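Local structure of sugar ABC transporter substrate-binding protein, BlMnBP1 (Bifidobacterium animalis subsp. lactis ATCC 27673, 6I5R) at residues 89-94 / 113-118; 103-108 / 403-408; 148-153 / 204-209; 220-225 / 434-439. The protein binds manno-oligosaccharides such as mannobiose and probably delivers them to the membrane component of an ABC transporter for uptake into the bifidobacterial cell. One frame throughout, in Å; residues are numbered along the deposited sequence.

The four contacts illustrate how interaction type follows location in a solute-binding protein. Contacts 3 and 4 are buried, and in each an aromatic side chain donates a hydrogen bond to a main-chain carbonyl: respectively a tyrosine to a strand and a tryptophan to a helix. Contact 1 is partly buried and mainly apolar, with no hydrogen bond between its segments, while contact 2 lies at the surface, with light packing and a zinc ion at one end. Contacts 1 and 2 share a hydrophobic cluster in which Leu91 meets Pro104 and Val106. The 403-408 loop touches contact 3, with a probable hydrogen bond from Asn404 to Asp204, and contact 4 through Ile403.

Contact 1: 89-94 / 113-118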
# COMPACT_ATOMS: atom_id res chain seq x y z
N THR A 89 -18.39 0.41 -2.54
CA THR A 89 -19.83 0.25 -2.57
C THR A 89 -20.51 1.02 -1.44
O THR A 89 -21.47 1.77 -1.67
CB THR A 89 -20.17 -1.23 -2.52
OG1 THR A 89 -19.68 -1.88 -3.70
CG2 THR A 89 -21.69 -1.42 -2.41
N ARG A 90 -20.02 0.87 -0.21
CA ARG A 90 -20.65 1.60 0.89
C ARG A 90 -20.51 3.10 0.70
O ARG A 90 -21.44 3.86 0.99
CB ARG A 90 -20.07 1.18 2.24
CG ARG A 90 -20.33 -0.28 2.56
CD ARG A 90 -21.69 -0.55 3.21
NE ARG A 90 -21.76 0.01 4.55
CZ ARG A 90 -21.33 -0.59 5.66
NH1 ARG A 90 -20.79 -1.80 5.59
NH2 ARG A 90 -21.45 0.02 6.84
N LEU A 91 -19.34 3.54 0.23
CA LEU A 91 -19.17 4.96 -0.04
C LEU A 91 -20.18 5.47 -1.05
O LEU A 91 -20.75 6.55 -0.88
CB LEU A 91 -17.75 5.24 -0.55
CG LEU A 91 -16.75 6.01 0.31
CD1 LEU A 91 -15.52 6.33 -0.56
CD2 LEU A 91 -17.34 7.23 0.93
N GLN A 92 -20.45 4.71 -2.11
CA GLN A 92 -21.37 5.20 -3.13
C GLN A 92 -22.83 5.12 -2.72
O GLN A 92 -23.69 5.66 -3.42
CB GLN A 92 -21.14 4.44 -4.43
CG GLN A 92 -19.69 4.57 -4.86
CD GLN A 92 -19.29 3.62 -5.96
OE1 GLN A 92 -19.92 2.57 -6.15
NE2 GLN A 92 -18.23 3.97 -6.68
N ALA A 93 -23.15 4.46 -1.63
CA ALA A 93 -24.49 4.49 -1.06
C ALA A 93 -24.78 5.80 -0.33
O ALA A 93 -25.94 6.11 -0.08
CB ALA A 93 -24.67 3.32 -0.09
N ASN A 94 -23.75 6.55 0.04
CA ASN A 94 -23.89 7.91 0.54
C ASN A 94 -24.87 8.02 1.71
O ASN A 94 -25.82 8.81 1.68
CB ASN A 94 -24.34 8.86 -0.58
CG ASN A 94 -24.21 10.32 -0.20
OD1 ASN A 94 -23.42 10.70 0.66
ND2 ASN A 94 -25.00 11.17 -0.86
N ASN A 113 -16.65 15.26 -1.18
CA ASN A 113 -18.01 14.74 -1.32
C ASN A 113 -18.32 13.61 -0.36
O ASN A 113 -19.47 13.18 -0.27
CB ASN A 113 -18.27 14.24 -2.74
CG ASN A 113 -18.28 15.36 -3.73
OD1 ASN A 113 -18.62 16.49 -3.39
ND2 ASN A 113 -17.92 15.07 -4.97
N TYR A 114 -17.33 13.14 0.37
CA TYR A 114 -17.46 11.95 1.20
C TYR A 114 -16.88 12.09 2.60
O TYR A 114 -17.42 11.47 3.52
CB TYR A 114 -16.76 10.76 0.51
CG TYR A 114 -17.36 10.30 -0.81
CD1 TYR A 114 -18.65 9.79 -0.86
CD2 TYR A 114 -16.62 10.33 -2.00
CE1 TYR A 114 -19.20 9.34 -2.04
CE2 TYR A 114 -17.18 9.90 -3.20
CZ TYR A 114 -18.47 9.39 -3.20
OH TYR A 114 -19.04 8.95 -4.39
N PHE A 115 -15.81 12.85 2.79
CA PHE A 115 -14.98 12.73 3.97
C PHE A 115 -14.89 14.06 4.69
O PHE A 115 -14.90 15.13 4.07
CB PHE A 115 -13.54 12.24 3.63
CG PHE A 115 -13.50 10.86 3.02
CD1 PHE A 115 -13.98 9.76 3.71
CD2 PHE A 115 -13.01 10.67 1.76
CE1 PHE A 115 -13.97 8.51 3.13
CE2 PHE A 115 -12.99 9.42 1.18
CZ PHE A 115 -13.49 8.35 1.87
N VAL A 116 -14.79 13.96 6.01
CA VAL A 116 -14.59 15.14 6.86
C VAL A 116 -13.16 15.62 6.71
O VAL A 116 -12.22 14.83 6.87
CB VAL A 116 -14.88 14.79 8.32
CG1 VAL A 116 -14.64 16.01 9.22
CG2 VAL A 116 -16.30 14.25 8.48
N PRO A 117 -12.92 16.90 6.46
CA PRO A 117 -11.53 17.40 6.49
C PRO A 117 -11.02 17.41 7.92
O PRO A 117 -11.71 17.86 8.84
CB PRO A 117 -11.64 18.81 5.89
CG PRO A 117 -13.07 19.23 6.12
CD PRO A 117 -13.90 17.97 6.16
N TYR A 118 -9.83 16.83 8.12
CA TYR A 118 -9.17 16.87 9.41
C TYR A 118 -8.65 18.25 9.74
O TYR A 118 -8.45 18.56 10.91
CB TYR A 118 -7.99 15.89 9.46
CG TYR A 118 -8.41 14.44 9.50
CD1 TYR A 118 -8.81 13.84 10.68
CD2 TYR A 118 -8.39 13.67 8.35
CE1 TYR A 118 -9.20 12.50 10.71
CE2 TYR A 118 -8.81 12.37 8.36
CZ TYR A 118 -9.19 11.78 9.53
OH TYR A 118 -9.59 10.46 9.49
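Leu91 and Tyr114 carry this contact, and Phe115 extends it at the other methyl of the leucine. The CD2 methyl of Leu91 settles against the root of the phenol ring, 3.4 Å from Tyr114 CD1 and almost as near to CG and CB, while the CD1 methyl of the same leucine lies over one face of that ring. CD1 also meets the next aromatic side chain, at 3.8 Å from Phe115 CZ, and there the two side chains run at about a right angle. Leu91 holds a chi1 of -111°, well away from a staggered value, a strain the fit between the two rings may impose. Further out along the phenol, CE1 of Tyr114 comes within 3.4 Å of the Leu91 carbonyl O, and its hydroxyl brushes Gln92 CG more distantly.

In the second shell, Tyr114 CB stands 3.9 Å above the plane of the Phe115 ring, over its centre. Backbone hydrogen bonds between Tyr114 and Lys327 and between Val116 and Ile325 hold the loop. Hydrophobic packing thus joins a helix's last turn to the loop between strands 100-102 and 119-120 of the solute-binding-protein fold, without a hydrogen bond between the segments. Leu91, in the last turn of helix 83-93, packs on Trp98, Pro104 and Val106, and Phe115 on Trp98 and on Tyr141 of strand 139-155.

Contact 2: 103-108 / 403-408. With ZN (zinc ion), chain J.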
# COMPACT_ATOMS: atom_id res chain seq x y z
N ILE A 103 -9.83 4.65 3.36
CA ILE A 103 -10.23 5.27 2.11
C ILE A 103 -9.89 4.36 0.94
O ILE A 103 -8.73 3.95 0.77
CB ILE A 103 -9.54 6.63 1.93
CG1 ILE A 103 -9.96 7.57 3.05
CG2 ILE A 103 -9.85 7.19 0.57
CD1 ILE A 103 -9.14 8.80 3.19
N PRO A 104 -10.89 4.00 0.13
CA PRO A 104 -10.67 3.14 -1.04
C PRO A 104 -10.23 3.99 -2.24
O PRO A 104 -9.69 5.07 -2.06
CB PRO A 104 -12.04 2.52 -1.28
CG PRO A 104 -12.99 3.58 -0.78
CD PRO A 104 -12.33 4.19 0.40
N ALA A 105 -10.44 3.46 -3.45
CA ALA A 105 -9.90 4.13 -4.64
C ALA A 105 -10.83 5.23 -5.11
O ALA A 105 -11.74 4.98 -5.95
CB ALA A 105 -9.62 3.08 -5.71
N VAL A 106 -10.57 6.45 -4.58
CA VAL A 106 -11.40 7.65 -4.75
C VAL A 106 -10.57 8.78 -5.31
O VAL A 106 -9.49 9.06 -4.78
CB VAL A 106 -12.05 8.08 -3.41
CG1 VAL A 106 -12.90 9.27 -3.61
CG2 VAL A 106 -12.77 6.92 -2.81
N ASP A 107 -11.10 9.48 -6.33
CA ASP A 107 -10.50 10.71 -6.84
C ASP A 107 -10.33 11.70 -5.69
O ASP A 107 -11.29 12.07 -5.01
CB ASP A 107 -11.37 11.30 -7.97
CG ASP A 107 -10.68 12.43 -8.74
OD1 ASP A 107 -9.98 13.34 -8.23
OD2 ASP A 107 -10.85 12.51 -9.96
N LYS A 108 -9.10 12.21 -5.53
CA LYS A 108 -8.87 13.26 -4.55
C LYS A 108 -9.90 14.37 -4.68
O LYS A 108 -10.42 14.87 -3.69
CB LYS A 108 -7.48 13.88 -4.74
CG LYS A 108 -6.34 13.02 -4.32
CD LYS A 108 -5.08 13.67 -4.84
CE LYS A 108 -3.85 13.15 -4.16
NZ LYS A 108 -2.74 13.97 -4.68
N ILE A 403 -3.61 3.13 -12.12
CA ILE A 403 -2.26 2.98 -11.59
C ILE A 403 -2.26 3.29 -10.10
O ILE A 403 -2.54 4.43 -9.70
CB ILE A 403 -1.27 3.88 -12.34
CG1 ILE A 403 -1.23 3.48 -13.81
CG2 ILE A 403 0.09 3.86 -11.66
CD1 ILE A 403 -0.59 2.11 -14.06
N ASN A 404 -1.90 2.30 -9.29
CA ASN A 404 -1.81 2.45 -7.83
C ASN A 404 -3.15 2.90 -7.24
O ASN A 404 -3.18 3.57 -6.20
CB ASN A 404 -0.67 3.42 -7.47
CG ASN A 404 -0.01 3.07 -6.15
OD1 ASN A 404 0.18 1.89 -5.82
ND2 ASN A 404 0.34 4.09 -5.38
N ASN A 405 -4.25 2.53 -7.89
CA ASN A 405 -5.58 3.00 -7.50
C ASN A 405 -6.61 1.92 -7.82
O ASN A 405 -7.63 2.17 -8.45
CB ASN A 405 -5.92 4.31 -8.20
CG ASN A 405 -7.12 5.00 -7.58
OD1 ASN A 405 -8.14 5.22 -8.25
ND2 ASN A 405 -7.02 5.35 -6.28
N GLY A 406 -6.32 0.67 -7.43
CA GLY A 406 -7.32 -0.37 -7.38
C GLY A 406 -7.27 -1.42 -8.48
O GLY A 406 -7.85 -2.50 -8.30
N ASN A 407 -6.62 -1.16 -9.62
CA ASN A 407 -6.80 -2.05 -10.78
C ASN A 407 -5.67 -3.09 -10.81
O ASN A 407 -4.62 -2.90 -11.41
CB ASN A 407 -6.88 -1.27 -12.10
CG ASN A 407 -7.03 -2.19 -13.34
OD1 ASN A 407 -6.93 -3.42 -13.25
ND2 ASN A 407 -7.27 -1.59 -14.49
N GLY A 408 -5.93 -4.21 -10.15
CA GLY A 408 -5.09 -5.38 -10.25
C GLY A 408 -5.43 -6.27 -11.42
O GLY A 408 -4.74 -7.25 -11.68
ZN ZN J . -10.46 14.55 -10.17
O HOH W 1 -11.27 15.46 -11.91
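The methyl of Ala105 faces the flat side-chain amide of Asn405. Its CB is almost equidistant from the three amide atoms of Asn405, at 3.5 Å from ND2, 3.6 Å from OD1 and 3.7 Å from CG, so it sits above the amide rather than beside either polar atom. Asn405 reaches this position because its CG is anti to the backbone N (chi1 -166°), and its own carbonyl O presses on the same methyl. Contact continues at Gly406, where a CB would lie 3.4 Å from Ala105 CB and would also collide with the preceding carbonyl. This is a light surface contact between two loops far apart in sequence, one of which carries a zinc ligand.

Two residues beyond Ala105, Asp107 turns away from the 403-408 loop and offers both carboxylate oxygens to a zinc ion, OD1 at 2.3 Å and OD2 at 2.1 Å. A water completes the site together with Ser109, Asp390 and Asn394, which ties the 103-108 loop to the region of helix 391-399. Facing away from the 403-408 loop, Val106 packs with Pro104 on Leu88 and Leu91 of helix 83-93, while Asn405 touches Asn396 of helix 391-399.

Contact 3: 148-153 / 204-209; sequences VTAGIV and DQYIAG
Tyr206 meets Ala150 and Gly151 because its CG stands anti to the carbonyl carbon (chi1 -58°), which carries the ring out of the 204-209 segment and over to the strand. Ala150 CB lies over one face of the phenol, 3.7 Å from the ring centroid and 25° off the normal, a CH-pi contact displaced toward the hydroxyl end. The ring also crowds the backbone, with CE2 of Tyr206 3.3 Å from the carbonyl carbon of Ala150. Beyond it the hydroxyl donates to Gly151 O at 2.7 Å, in the carbonyl plane and on a lone pair.

The strand is part of 139-155, the long member of the mixed sheet in this periplasmic-binding-protein fold, where it pairs antiparallel with strands 277-283 and 300-304. A phenylalanine in place of Tyr206 could keep the ring against the methyl, but would probably leave Gly151 O without its hydroxyl donor and the ring freer to shift. Gln205 supports the same spot, its CB 3.9 Å from Ala150 CB, and its side chain lies about 5 Å from a bound mannopyranose unit. Tyr206 also touches Val243 of helix 239-252 and Val281 of strand 277-283, and its ring meets that of Phe305 with the planes at about 45°.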
# COMPACT_ATOMS: atom_id res chain seq x y z
N VAL A 148 4.52 2.62 5.04
CA VAL A 148 5.05 1.35 4.57
C VAL A 148 5.95 1.64 3.39
O VAL A 148 5.86 2.68 2.74
CB VAL A 148 3.93 0.38 4.17
CG1 VAL A 148 3.15 -0.09 5.39
CG2 VAL A 148 3.00 1.04 3.13
N THR A 149 6.85 0.71 3.13
CA THR A 149 7.58 0.75 1.88
C THR A 149 7.17 -0.45 1.05
O THR A 149 6.50 -1.37 1.54
CB THR A 149 9.08 0.72 2.11
OG1 THR A 149 9.36 -0.34 3.02
CG2 THR A 149 9.55 2.06 2.67
N ALA A 150 7.51 -0.41 -0.24
CA ALA A 150 7.23 -1.51 -1.14
C ALA A 150 8.57 -2.17 -1.42
O ALA A 150 9.54 -1.51 -1.81
CB ALA A 150 6.51 -1.03 -2.41
N GLY A 151 8.64 -3.46 -1.17
CA GLY A 151 9.89 -4.20 -1.29
C GLY A 151 9.55 -5.61 -1.62
O GLY A 151 8.52 -5.89 -2.24
N ILE A 152 10.43 -6.53 -1.25
CA ILE A 152 10.16 -7.94 -1.48
C ILE A 152 10.36 -8.70 -0.18
O ILE A 152 11.41 -8.58 0.45
CB ILE A 152 11.04 -8.52 -2.61
CG1 ILE A 152 10.71 -7.79 -3.93
CG2 ILE A 152 10.81 -10.02 -2.72
CD1 ILE A 152 11.40 -8.35 -5.15
N VAL A 153 9.36 -9.47 0.19
CA VAL A 153 9.50 -10.39 1.31
C VAL A 153 10.13 -11.67 0.80
O VAL A 153 9.70 -12.22 -0.22
CB VAL A 153 8.14 -10.68 1.97
CG1 VAL A 153 8.30 -11.61 3.20
CG2 VAL A 153 7.45 -9.42 2.35
N ASP A 204 1.94 -1.93 -8.86
CA ASP A 204 1.97 -0.52 -9.20
C ASP A 204 2.72 0.30 -8.15
O ASP A 204 3.04 1.47 -8.40
CB ASP A 204 0.55 0.05 -9.32
CG ASP A 204 -0.21 -0.45 -10.56
OD1 ASP A 204 0.38 -1.10 -11.44
OD2 ASP A 204 -1.43 -0.18 -10.64
N GLN A 205 2.99 -0.28 -6.98
CA GLN A 205 3.63 0.46 -5.91
C GLN A 205 5.11 0.65 -6.13
O GLN A 205 5.74 1.39 -5.37
CB GLN A 205 3.41 -0.27 -4.59
CG GLN A 205 1.93 -0.32 -4.20
CD GLN A 205 1.67 -1.15 -2.96
OE1 GLN A 205 2.58 -1.71 -2.35
NE2 GLN A 205 0.39 -1.25 -2.58
N TYR A 206 5.67 0.03 -7.16
CA TYR A 206 7.11 0.06 -7.39
C TYR A 206 7.53 0.93 -8.55
O TYR A 206 8.74 1.15 -8.75
CB TYR A 206 7.63 -1.37 -7.65
CG TYR A 206 7.30 -2.26 -6.50
CD1 TYR A 206 6.04 -2.81 -6.37
CD2 TYR A 206 8.22 -2.53 -5.52
CE1 TYR A 206 5.71 -3.59 -5.30
CE2 TYR A 206 7.90 -3.32 -4.45
CZ TYR A 206 6.64 -3.86 -4.35
OH TYR A 206 6.32 -4.64 -3.25
N ILE A 207 6.59 1.42 -9.35
CA ILE A 207 6.96 1.90 -10.67
C ILE A 207 7.39 3.36 -10.70
O ILE A 207 7.86 3.82 -11.75
CB ILE A 207 5.80 1.75 -11.67
CG1 ILE A 207 4.59 2.57 -11.23
CG2 ILE A 207 5.40 0.28 -11.79
CD1 ILE A 207 3.66 2.97 -12.37
N ALA A 208 7.24 4.10 -9.60
CA ALA A 208 7.56 5.52 -9.58
C ALA A 208 8.83 5.72 -8.82
O ALA A 208 9.94 5.53 -9.39
CB ALA A 208 6.34 6.29 -9.01
N GLY A 209 8.81 6.12 -7.55
CA GLY A 209 10.04 6.39 -6.85
C GLY A 209 11.01 5.22 -6.85
O GLY A 209 12.22 5.42 -6.98

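Contact 4: 220-225 / 434-439; sequences QVLPTT and QKWAKA
Hydrogen bonding across this contact centres on Trp436, whose indole N-H reaches the carbonyl of Leu222. NE1 donates to Leu222 O at 3.0 Å with an angle of 149° at the hydrogen; the acceptor lies close to the indole plane, although the donor stands out of the carbonyl plane. Thr225 O sits beside the same edge, 3.2 Å from Trp436 CD1. Having CG anti to the backbone N (chi1 -168°) sends the indole from its helix across to the other.

Apolar contact falls to the benzo half. Leu222 CG packs 3.6 Å from Trp436 CZ2, the two side chains meeting at about a right angle, and Pro223 CA touches CZ2 obliquely. Replacing Trp436 by an alanine is likely to open a gap beside Leu222 and leave its carbonyl without the indole N-H.

Within the 220-225 segment, Thr225 OG1 donates to Val221 O at 2.7 Å, which also accepts from Thr224 N on the opposite face of its plane. These bonds bind the last turn of the helix back to Val221, beyond the kink at Pro223, whose N makes no bond to the turn before. The Trp436 indole also meets Phe229 edge-to-face and packs on Val395. The whole is a helix-helix junction in which Trp436 of the C-terminal helix 425-443 reaches the last turn of helix 217-224 in this solute-binding protein fold.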
# COMPACT_ATOMS: atom_id res chain seq x y z
N GLN A 220 3.82 14.13 -10.73
CA GLN A 220 4.13 15.13 -11.73
C GLN A 220 4.48 14.50 -13.08
O GLN A 220 3.86 14.82 -14.09
CB GLN A 220 5.28 16.04 -11.26
CG GLN A 220 4.91 16.92 -10.08
CD GLN A 220 5.99 17.93 -9.71
OE1 GLN A 220 6.80 18.35 -10.54
NE2 GLN A 220 5.99 18.32 -8.46
N VAL A 221 5.47 13.61 -13.12
CA VAL A 221 5.97 13.12 -14.40
C VAL A 221 4.97 12.18 -15.06
O VAL A 221 4.61 12.33 -16.24
CB VAL A 221 7.33 12.42 -14.22
CG1 VAL A 221 7.82 11.84 -15.57
CG2 VAL A 221 8.35 13.37 -13.62
N LEU A 222 4.55 11.15 -14.33
CA LEU A 222 3.66 10.13 -14.88
C LEU A 222 2.44 10.70 -15.58
O LEU A 222 2.20 10.33 -16.74
CB LEU A 222 3.25 9.17 -13.75
CG LEU A 222 2.30 8.01 -14.06
CD1 LEU A 222 2.91 7.06 -15.04
CD2 LEU A 222 1.95 7.25 -12.76
N PRO A 223 1.64 11.58 -14.96
CA PRO A 223 0.43 12.07 -15.63
C PRO A 223 0.69 13.14 -16.68
O PRO A 223 -0.26 13.55 -17.35
CB PRO A 223 -0.42 12.61 -14.47
CG PRO A 223 0.59 13.06 -13.46
CD PRO A 223 1.69 12.02 -13.56
N THR A 224 1.93 13.58 -16.86
CA THR A 224 2.25 14.49 -17.95
C THR A 224 3.07 13.82 -19.05
O THR A 224 3.45 14.51 -20.00
CB THR A 224 2.99 15.72 -17.44
OG1 THR A 224 4.22 15.32 -16.83
CG2 THR A 224 2.17 16.50 -16.43
N THR A 225 3.35 12.51 -18.94
CA THR A 225 4.15 11.76 -19.90
C THR A 225 3.25 10.84 -20.71
O THR A 225 2.54 10.01 -20.14
CB THR A 225 5.21 10.92 -19.18
OG1 THR A 225 6.05 11.79 -18.41
CG2 THR A 225 6.03 10.06 -20.16
N GLN A 434 -0.88 3.53 -25.19
CA GLN A 434 -1.80 4.20 -26.11
C GLN A 434 -3.04 4.72 -25.36
O GLN A 434 -3.51 5.84 -25.62
CB GLN A 434 -2.16 3.23 -27.25
CG GLN A 434 -0.97 3.03 -28.20
CD GLN A 434 -0.93 1.72 -28.98
OE1 GLN A 434 -1.79 0.84 -28.83
NE2 GLN A 434 0.09 1.59 -29.82
N LYS A 435 -3.52 3.96 -24.38
CA LYS A 435 -4.63 4.42 -23.56
C LYS A 435 -4.20 5.56 -22.66
O LYS A 435 -4.95 6.54 -22.48
CB LYS A 435 -5.19 3.27 -22.72
CG LYS A 435 -5.90 2.21 -23.58
CD LYS A 435 -6.50 1.05 -22.80
CE LYS A 435 -7.13 0.03 -23.76
NZ LYS A 435 -7.56 -1.22 -23.06
N TRP A 436 -3.01 5.46 -22.06
CA TRP A 436 -2.51 6.54 -21.22
C TRP A 436 -2.25 7.79 -22.04
O TRP A 436 -2.60 8.89 -21.62
CB TRP A 436 -1.23 6.11 -20.53
CG TRP A 436 -0.78 6.99 -19.46
CD1 TRP A 436 0.17 7.96 -19.54
CD2 TRP A 436 -1.19 6.94 -18.10
NE1 TRP A 436 0.36 8.55 -18.32
CE2 TRP A 436 -0.47 7.94 -17.42
CE3 TRP A 436 -2.12 6.18 -17.40
CZ2 TRP A 436 -0.65 8.19 -16.07
CZ3 TRP A 436 -2.29 6.43 -16.08
CH2 TRP A 436 -1.57 7.43 -15.42
N ALA A 437 -1.66 7.61 -23.22
CA ALA A 437 -1.29 8.74 -24.05
C ALA A 437 -2.52 9.58 -24.41
O ALA A 437 -2.44 10.81 -24.41
CB ALA A 437 -0.56 8.24 -25.29
N LYS A 438 -3.67 8.94 -24.66
CA LYS A 438 -4.89 9.68 -24.95
C LYS A 438 -5.37 10.41 -23.72
O LYS A 438 -5.84 11.54 -23.80
CB LYS A 438 -5.97 8.75 -25.49
CG LYS A 438 -5.74 8.43 -26.97
CD LYS A 438 -6.46 7.18 -27.47
CE LYS A 438 -7.96 7.32 -27.48
NZ LYS A 438 -8.51 6.20 -28.36
N ALA A 439 -5.25 9.76 -22.56
CA ALA A 439 -5.72 10.35 -21.32
C ALA A 439 -4.86 11.54 -20.91
O ALA A 439 -5.37 12.54 -20.38
CB ALA A 439 -5.74 9.29 -20.22